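PDB 3UQZ: DNA processing protein DprA, which binds single-stranded DNA cooperatively, shields it from nucleases and helps load the RecA recombinase onto it during natural transformation. Local coordinates for residues 127-132 and 148-153; 14-19 and 44-49; 72-77 and 99-104. All coordinates share one frame; numbering follows the deposited sequence.

Contact 1 (127-132 and 148-153)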
loop_
_atom_site.group_PDB
_atom_site.type_symbol
_atom_site.label_atom_id
_atom_site.label_comp_id
_atom_site.label_asym_id
_atom_site.label_seq_id
_atom_site.Cartn_x
_atom_site.Cartn_y
_atom_site.Cartn_z
ATOM N N LYS A 127 -3.096 12.423 12.573
ATOM C CA LYS A 127 -4.028 11.336 12.875
ATOM C C LYS A 127 -3.269 10.095 13.374
ATOM O O LYS A 127 -3.638 9.549 14.417
ATOM C CB LYS A 127 -4.902 11.014 11.644
ATOM C CG LYS A 127 -6.007 9.986 11.891
ATOM C CD LYS A 127 -6.745 9.652 10.604
ATOM C CE LYS A 127 -7.776 8.558 10.762
ATOM N NZ LYS A 127 -7.156 7.209 10.718
ATOM N N VAL A 128 -2.210 9.669 12.646
ATOM C CA VAL A 128 -1.364 8.530 13.022
ATOM C C VAL A 128 -0.699 8.769 14.402
ATOM O O VAL A 128 -0.745 7.878 15.250
ATOM C CB VAL A 128 -0.345 8.136 11.912
ATOM C CG1 VAL A 128 0.590 7.007 12.369
ATOM C CG2 VAL A 128 -1.068 7.744 10.626
ATOM N N ILE A 129 -0.138 9.974 14.640
ATOM C CA ILE A 129 0.504 10.314 15.915
ATOM C C ILE A 129 -0.489 10.292 17.078
ATOM O O ILE A 129 -0.171 9.736 18.129
ATOM C CB ILE A 129 1.357 11.608 15.828
ATOM C CG1 ILE A 129 2.639 11.336 15.006
ATOM C CG2 ILE A 129 1.697 12.188 17.233
ATOM C CD1 ILE A 129 3.349 12.538 14.567
ATOM N N GLN A 130 -1.701 10.855 16.881
ATOM C CA GLN A 130 -2.753 10.868 17.901
ATOM C C GLN A 130 -3.095 9.440 18.344
ATOM O O GLN A 130 -3.173 9.185 19.539
ATOM C CB GLN A 130 -3.993 11.612 17.396
ATOM C CG GLN A 130 -3.905 13.128 17.566
ATOM C CD GLN A 130 -4.836 13.922 16.661
ATOM O OE1 GLN A 130 -5.597 13.384 15.843
ATOM N NE2 GLN A 130 -4.781 15.242 16.784
ATOM N N GLY A 131 -3.189 8.521 17.381
ATOM C CA GLY A 131 -3.458 7.101 17.600
ATOM C C GLY A 131 -2.359 6.340 18.320
ATOM O O GLY A 131 -2.603 5.228 18.793
ATOM N N LEU A 132 -1.135 6.919 18.406
ATOM C CA LEU A 132 0.007 6.328 19.109
ATOM C C LEU A 132 -0.168 6.432 20.633
ATOM O O LEU A 132 0.462 5.677 21.370
ATOM C CB LEU A 132 1.348 6.946 18.666
ATOM C CG LEU A 132 1.834 6.615 17.243
ATOM C CD1 LEU A 132 3.041 7.444 16.891
ATOM C CD2 LEU A 132 2.157 5.136 17.074
ATOM N N THR A 148 7.657 19.298 10.787
ATOM C CA THR A 148 6.994 20.284 11.655
ATOM C C THR A 148 5.652 19.768 12.183
ATOM O O THR A 148 5.358 19.927 13.372
ATOM C CB THR A 148 6.893 21.641 10.947
ATOM O OG1 THR A 148 8.210 22.040 10.558
ATOM C CG2 THR A 148 6.271 22.718 11.817
ATOM N N ALA A 149 4.863 19.128 11.310
ATOM C CA ALA A 149 3.561 18.564 11.660
ATOM C C ALA A 149 3.710 17.412 12.650
ATOM O O ALA A 149 2.853 17.232 13.510
ATOM C CB ALA A 149 2.846 18.093 10.408
ATOM N N ALA A 150 4.822 16.656 12.543
ATOM C CA ALA A 150 5.155 15.549 13.437
ATOM C C ALA A 150 5.426 16.062 14.867
ATOM O O ALA A 150 4.861 15.533 15.829
ATOM C CB ALA A 150 6.357 14.792 12.904
ATOM N N HIS A 151 6.256 17.121 14.986
ATOM C CA HIS A 151 6.639 17.753 16.243
ATOM C C HIS A 151 5.429 18.384 16.922
ATOM O O HIS A 151 5.179 18.099 18.084
ATOM C CB HIS A 151 7.730 18.809 16.004
ATOM C CG HIS A 151 9.084 18.240 15.694
ATOM N ND1 HIS A 151 9.787 18.622 14.571
ATOM C CD2 HIS A 151 9.842 17.371 16.402
ATOM C CE1 HIS A 151 10.934 17.973 14.628
ATOM N NE2 HIS A 151 11.007 17.201 15.705
HETATM N N MSE A 152 4.646 19.193 16.184
HETATM C CA MSE A 152 3.441 19.847 16.705
HETATM C C MSE A 152 2.356 18.876 17.177
HETATM O O MSE A 152 1.709 19.140 18.192
HETATM C CB MSE A 152 2.907 20.888 15.719
HETATM C CG MSE A 152 3.847 22.075 15.570
HETATM SE SE MSE A 152 3.317 23.307 14.203
HETATM C CE MSE A 152 1.794 23.899 15.104
ATOM N N ALA A 153 2.201 17.744 16.489
ATOM C CA ALA A 153 1.239 16.711 16.863
ATOM C C ALA A 153 1.625 16.025 18.185
ATOM O O ALA A 153 0.745 15.714 18.991
ATOM C CB ALA A 153 1.108 15.688 15.752
HETATM O O HOH W 1 -1.684 15.494 18.245
#
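Ile-129 reaches from helix 119-130 to helix 146-157 and meets Ala-150 and Ala-153, which lie one turn apart on the second helix. Before it in the sequence, Lys-127 and Val-128 serve other neighbours: the NZ of Lys-127 is hydrogen-bonded to the carbonyl of Thr-271, Val-128 packs on Val-276 of helix 273-279, and both touch Ile-251 of the second subunit. At Ile-129 the CB bond points at the partner helix and the two branches divide the work. CG2, anti to the backbone N, comes against the methyl of Ala-153, with CG2 to CB at 3.8 Å. CG1 lies beside the backbone N (chi1 -72°) and carries CD1 along the helix to Ala-150, where CD1 is 4.1 Å from CB and 3.6 Å from the carbonyl O. The Ala-153 methyl is thus touched by both ends of the isoleucine, its CB being also 4.0 Å from Ile-129 CD1. Because the two residues it meets are alanines, the backbones can come close: the CA atoms of Ile-129 and Ala-153 are 6.5 Å apart. These are neighbouring helices of the Rossmann-like domain, joined through strand 137-140, and Ala-150 also rests on Ile-138 of that strand. Next along, Gln-130 is exposed; a water donates to the Ala-153 carbonyl O at 2.6 Å and accepts only a weak bond from Gln-130 NE2 at 3.4 Å. Beyond Gly-131, Leu-132 turns to the sheet and the C-terminal helix, touching Ile-138, Val-276 and Leu-277.

Contact 2 (14-19 and 44-49)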
loop_
_atom_site.group_PDB
_atom_site.type_symbol
_atom_site.label_atom_id
_atom_site.label_comp_id
_atom_site.label_asym_id
_atom_site.label_seq_id
_atom_site.Cartn_x
_atom_site.Cartn_y
_atom_site.Cartn_z
ATOM N N SER A 14 40.640 19.106 13.642
ATOM C CA SER A 14 41.959 18.904 13.046
ATOM C C SER A 14 41.840 18.276 11.658
ATOM O O SER A 14 42.844 18.149 10.956
ATOM C CB SER A 14 42.828 18.044 13.954
ATOM O OG SER A 14 42.921 18.591 15.259
ATOM N N GLY A 15 40.620 17.885 11.279
ATOM C CA GLY A 15 40.322 17.328 9.968
ATOM C C GLY A 15 39.942 15.864 9.913
ATOM O O GLY A 15 39.796 15.319 8.816
ATOM N N LEU A 16 39.768 15.211 11.071
ATOM C CA LEU A 16 39.397 13.797 11.102
ATOM C C LEU A 16 37.891 13.625 10.916
ATOM O O LEU A 16 37.105 14.353 11.534
ATOM C CB LEU A 16 39.887 13.143 12.406
ATOM C CG LEU A 16 41.128 12.221 12.328
ATOM C CD1 LEU A 16 42.208 12.772 11.399
ATOM C CD2 LEU A 16 41.692 11.936 13.719
ATOM N N THR A 17 37.489 12.687 10.035
ATOM C CA THR A 17 36.074 12.388 9.782
ATOM C C THR A 17 35.544 11.531 10.924
ATOM O O THR A 17 36.326 10.900 11.639
ATOM C CB THR A 17 35.860 11.655 8.444
ATOM O OG1 THR A 17 36.444 10.360 8.518
ATOM C CG2 THR A 17 36.382 12.421 7.254
ATOM N N ASN A 18 34.213 11.483 11.066
ATOM C CA ASN A 18 33.534 10.672 12.073
ATOM C C ASN A 18 33.955 9.204 11.983
ATOM O O ASN A 18 34.223 8.592 13.017
ATOM C CB ASN A 18 32.038 10.801 11.903
ATOM C CG ASN A 18 31.284 10.238 13.052
ATOM O OD1 ASN A 18 31.017 10.941 14.022
ATOM N ND2 ASN A 18 30.938 8.955 12.971
ATOM N N GLN A 19 34.026 8.643 10.749
ATOM C CA GLN A 19 34.472 7.260 10.554
ATOM C C GLN A 19 35.916 7.087 11.028
ATOM O O GLN A 19 36.215 6.086 11.685
ATOM C CB GLN A 19 34.333 6.812 9.091
ATOM C CG GLN A 19 33.211 5.805 8.847
ATOM C CD GLN A 19 33.252 4.570 9.725
ATOM O OE1 GLN A 19 34.318 4.040 10.077
ATOM N NE2 GLN A 19 32.079 4.072 10.079
ATOM N N SER A 44 43.678 6.168 12.430
ATOM C CA SER A 44 42.626 6.885 11.702
ATOM C C SER A 44 42.558 6.541 10.211
ATOM O O SER A 44 41.468 6.537 9.638
ATOM C CB SER A 44 42.796 8.391 11.863
ATOM O OG SER A 44 43.927 8.861 11.150
ATOM N N GLY A 45 43.716 6.281 9.605
ATOM C CA GLY A 45 43.825 5.963 8.189
ATOM C C GLY A 45 43.643 7.166 7.286
ATOM O O GLY A 45 43.237 7.010 6.129
ATOM N N CYS A 46 43.940 8.379 7.803
ATOM C CA CYS A 46 43.829 9.607 7.019
ATOM C C CYS A 46 44.950 9.674 5.982
ATOM O O CYS A 46 46.036 9.127 6.214
ATOM C CB CYS A 46 43.803 10.845 7.914
ATOM S SG CYS A 46 45.317 11.109 8.863
ATOM N N ARG A 47 44.666 10.322 4.835
ATOM C CA ARG A 47 45.592 10.464 3.708
ATOM C C ARG A 47 46.930 11.100 4.114
ATOM O O ARG A 47 47.981 10.510 3.857
ATOM C CB ARG A 47 44.935 11.225 2.528
ATOM C CG ARG A 47 43.832 10.466 1.777
ATOM C CD ARG A 47 44.370 9.427 0.802
ATOM N NE ARG A 47 43.386 8.383 0.520
ATOM C CZ ARG A 47 42.663 8.305 -0.593
ATOM N NH1 ARG A 47 42.823 9.215 -1.553
ATOM N NH2 ARG A 47 41.791 7.327 -0.764
ATOM N N ASN A 48 46.885 12.266 4.790
ATOM C CA ASN A 48 48.086 12.986 5.212
ATOM C C ASN A 48 48.192 13.113 6.745
ATOM O O ASN A 48 47.684 14.087 7.322
ATOM C CB ASN A 48 48.181 14.359 4.515
ATOM C CG ASN A 48 48.469 14.329 3.029
ATOM O OD1 ASN A 48 47.851 13.585 2.250
ATOM N ND2 ASN A 48 49.376 15.201 2.594
ATOM N N PRO A 49 48.876 12.143 7.414
ATOM C CA PRO A 49 49.018 12.210 8.880
ATOM C C PRO A 49 49.756 13.448 9.382
ATOM O O PRO A 49 49.388 13.977 10.431
ATOM C CB PRO A 49 49.786 10.924 9.217
ATOM C CG PRO A 49 49.549 10.015 8.070
ATOM C CD PRO A 49 49.523 10.924 6.886
#
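Leu-16 fits its two methyls against Ser-44 and Cys-46, joining two interhelical turns of the small helical domain of the sterile alpha motif (SAM) type at the N-terminal end of the protein. Of the three side chains Leu-16 gives up the most surface. Its CB bond does not aim at the other turn, but the branched end comes closer: CD2 lies 4.2 Å from Ser-44 CB, and CD1 lies 4.3 Å from Cys-46 CB. The fork thus spans two residues that flank Gly-45, the positive-phi residue where the chain leaves helical geometry after helix 37-43. Leu-16 itself sits between two helix ends, after the Schellman motif closed by Gly-15 and before Thr-17, the N-cap of helix 18-28. Leu-11, Ile-21 and Phe-52, from three different helices, also pack on Leu-16, which places it in the interior of the helical bundle. Ser-44 and Cys-46 both point their CB bonds at the leucine's turn, and both also touch Gln-20 of helix 18-28. With OG set between the backbone N and the carbonyl carbon (chi1 71°), the Ser-44 hydroxyl turns back to the last turn of its own helix, where the Ala-41 carbonyl is its main partner and Ile-40 O offers a weaker bond, and CB is left facing Leu-16. On the other side of the glycine, the backbone N of Cys-46 reaches back to that hydroxyl in a weak hydrogen bond, 3.4 Å from N to Ser-44 OG with an N-H...O angle of 154°.

Contact 3 (72-77 and 99-104)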
loop_
_atom_site.group_PDB
_atom_site.type_symbol
_atom_site.label_atom_id
_atom_site.label_comp_id
_atom_site.label_asym_id
_atom_site.label_seq_id
_atom_site.Cartn_x
_atom_site.Cartn_y
_atom_site.Cartn_z
ATOM N N PRO A 72 26.215 21.701 26.108
ATOM C CA PRO A 72 26.681 20.402 26.631
ATOM C C PRO A 72 26.766 19.331 25.541
ATOM O O PRO A 72 26.280 19.542 24.426
ATOM C CB PRO A 72 25.642 20.049 27.711
ATOM C CG PRO A 72 24.434 20.797 27.328
ATOM C CD PRO A 72 24.899 22.062 26.676
ATOM N N SER A 73 27.400 18.190 25.859
ATOM C CA SER A 73 27.588 17.112 24.897
ATOM C C SER A 73 27.737 15.758 25.566
ATOM O O SER A 73 27.808 15.666 26.792
ATOM C CB SER A 73 28.809 17.400 24.019
ATOM O OG SER A 73 29.977 17.649 24.787
ATOM N N PHE A 74 27.746 14.703 24.743
ATOM C CA PHE A 74 27.974 13.307 25.108
ATOM C C PHE A 74 28.544 12.593 23.889
ATOM O O PHE A 74 28.264 12.996 22.755
ATOM C CB PHE A 74 26.711 12.613 25.663
ATOM C CG PHE A 74 25.574 12.377 24.690
ATOM C CD1 PHE A 74 25.451 11.161 24.019
ATOM C CD2 PHE A 74 24.616 13.366 24.455
ATOM C CE1 PHE A 74 24.418 10.949 23.100
ATOM C CE2 PHE A 74 23.577 13.148 23.540
ATOM C CZ PHE A 74 23.483 11.940 22.874
ATOM N N SER A 75 29.388 11.575 24.118
ATOM C CA SER A 75 30.043 10.832 23.040
ATOM C C SER A 75 29.690 9.354 23.089
ATOM O O SER A 75 29.096 8.893 24.064
ATOM C CB SER A 75 31.559 11.006 23.123
ATOM O OG SER A 75 32.105 10.330 24.244
ATOM N N ILE A 76 30.130 8.602 22.066
ATOM C CA ILE A 76 29.965 7.154 21.961
ATOM C C ILE A 76 30.677 6.407 23.130
ATOM O O ILE A 76 30.422 5.225 23.337
ATOM C CB ILE A 76 30.378 6.675 20.534
ATOM C CG1 ILE A 76 29.741 5.298 20.168
ATOM C CG2 ILE A 76 31.895 6.726 20.319
ATOM C CD1 ILE A 76 29.487 5.052 18.660
ATOM N N LEU A 77 31.541 7.109 23.900
ATOM C CA LEU A 77 32.269 6.569 25.061
ATOM C C LEU A 77 31.428 6.639 26.343
ATOM O O LEU A 77 31.653 5.854 27.265
ATOM C CB LEU A 77 33.618 7.302 25.274
ATOM C CG LEU A 77 34.671 7.250 24.117
ATOM C CD1 LEU A 77 35.908 8.083 24.461
ATOM C CD2 LEU A 77 35.085 5.809 23.736
ATOM N N GLY A 99 18.540 20.547 26.057
ATOM C CA GLY A 99 17.356 19.954 26.652
ATOM C C GLY A 99 17.605 18.792 27.592
ATOM O O GLY A 99 18.673 18.671 28.203
ATOM N N ASN A 100 16.583 17.934 27.708
ATOM C CA ASN A 100 16.538 16.794 28.604
ATOM C C ASN A 100 16.979 15.498 27.939
ATOM O O ASN A 100 16.274 14.974 27.066
ATOM C CB ASN A 100 15.123 16.673 29.203
ATOM C CG ASN A 100 14.950 15.650 30.293
ATOM O OD1 ASN A 100 15.908 15.182 30.938
ATOM N ND2 ASN A 100 13.699 15.317 30.543
ATOM N N LEU A 101 18.125 14.948 28.406
ATOM C CA LEU A 101 18.682 13.687 27.914
ATOM C C LEU A 101 17.840 12.476 28.298
ATOM O O LEU A 101 18.072 11.404 27.745
ATOM C CB LEU A 101 20.123 13.477 28.407
ATOM C CG LEU A 101 21.256 14.214 27.700
ATOM C CD1 LEU A 101 22.603 13.715 28.197
ATOM C CD2 LEU A 101 21.192 14.044 26.193
ATOM N N ASP A 102 16.887 12.625 29.244
ATOM C CA ASP A 102 16.038 11.515 29.691
ATOM C C ASP A 102 15.155 10.952 28.579
ATOM O O ASP A 102 14.816 9.768 28.608
ATOM C CB ASP A 102 15.201 11.904 30.917
ATOM C CG ASP A 102 16.003 12.055 32.203
ATOM O OD1 ASP A 102 17.068 11.392 32.328
ATOM O OD2 ASP A 102 15.554 12.815 33.095
ATOM N N LEU A 103 14.839 11.788 27.571
ATOM C CA LEU A 103 14.039 11.418 26.410
ATOM C C LEU A 103 14.694 10.296 25.602
ATOM O O LEU A 103 13.981 9.539 24.938
ATOM C CB LEU A 103 13.767 12.645 25.530
ATOM C CG LEU A 103 12.533 13.495 25.899
ATOM C CD1 LEU A 103 12.810 14.396 27.060
ATOM C CD2 LEU A 103 12.156 14.394 24.768
ATOM N N LEU A 104 16.033 10.134 25.720
ATOM C CA LEU A 104 16.782 9.069 25.042
ATOM C C LEU A 104 16.544 7.706 25.701
ATOM O O LEU A 104 16.943 6.690 25.139
ATOM C CB LEU A 104 18.293 9.373 25.021
ATOM C CG LEU A 104 18.801 10.604 24.270
ATOM C CD1 LEU A 104 20.315 10.777 24.498
ATOM C CD2 LEU A 104 18.505 10.512 22.763
#
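A chi1 of 68° sets the ring of Phe-74 between its backbone N and carbonyl carbon, while Leu-101 and Leu-104 both hold CG beside the backbone N (chi1 -79° and -63°). The ring leans toward the 3-10 turn 101-104, and each leucine offers one methyl to it. Leu-101 slides past the ring in the opposite sense and brings CD2 to 3.7 Å from Phe-74 CE2. Leu-104 extends from the opposite direction, and its CD1 lies 3.7 Å from Phe-74 CZ; both methyls meet the ring obliquely. Within the turn, the 3-10 bond from Leu-104 N to Leu-101 O (3.1 Å) is consistent with the two leucines, three residues apart, facing the same way. The turn starts with an Asx turn: Asp-102 N donates to Asn-100 OD1 at 3.2 Å, from well above the carbonyl plane. Leu-189 and Leu-191 of strand 189-192 add to the apolar cluster, the first touching both leucines and the second Phe-74 and Leu-104. Strand 73-75 is an outermost strand of the sheet and is bonded to strand 94-99, from which the chain runs into the turn. The contact therefore covers one face of the antiparallel margin that extends the parallel strands of the Rossmann-like sheet in DprA.

In the fold
All three contacts are buried and chiefly apolar, but they lie in different parts of the fold. Contact 1 joins two helices of the Rossmann-like domain and lies beside residues that pack on the second subunit; a water at its edge bonds to Ala-153 O and only weakly to Gln-130. Contact 3 belongs to the same domain, its centre about 24 Å from that of contact 1, and pairs an aromatic ring with leucines over the sheet rather than aliphatic methyls between helices. Contact 2 stands apart in the SAM-type domain, joining turns instead of regular elements, its centre about 41 Å from that of contact 1. Helix 18-28 links the two regions: it follows Leu-16 and packs on Ile-76 and Leu-77, beside contact 3.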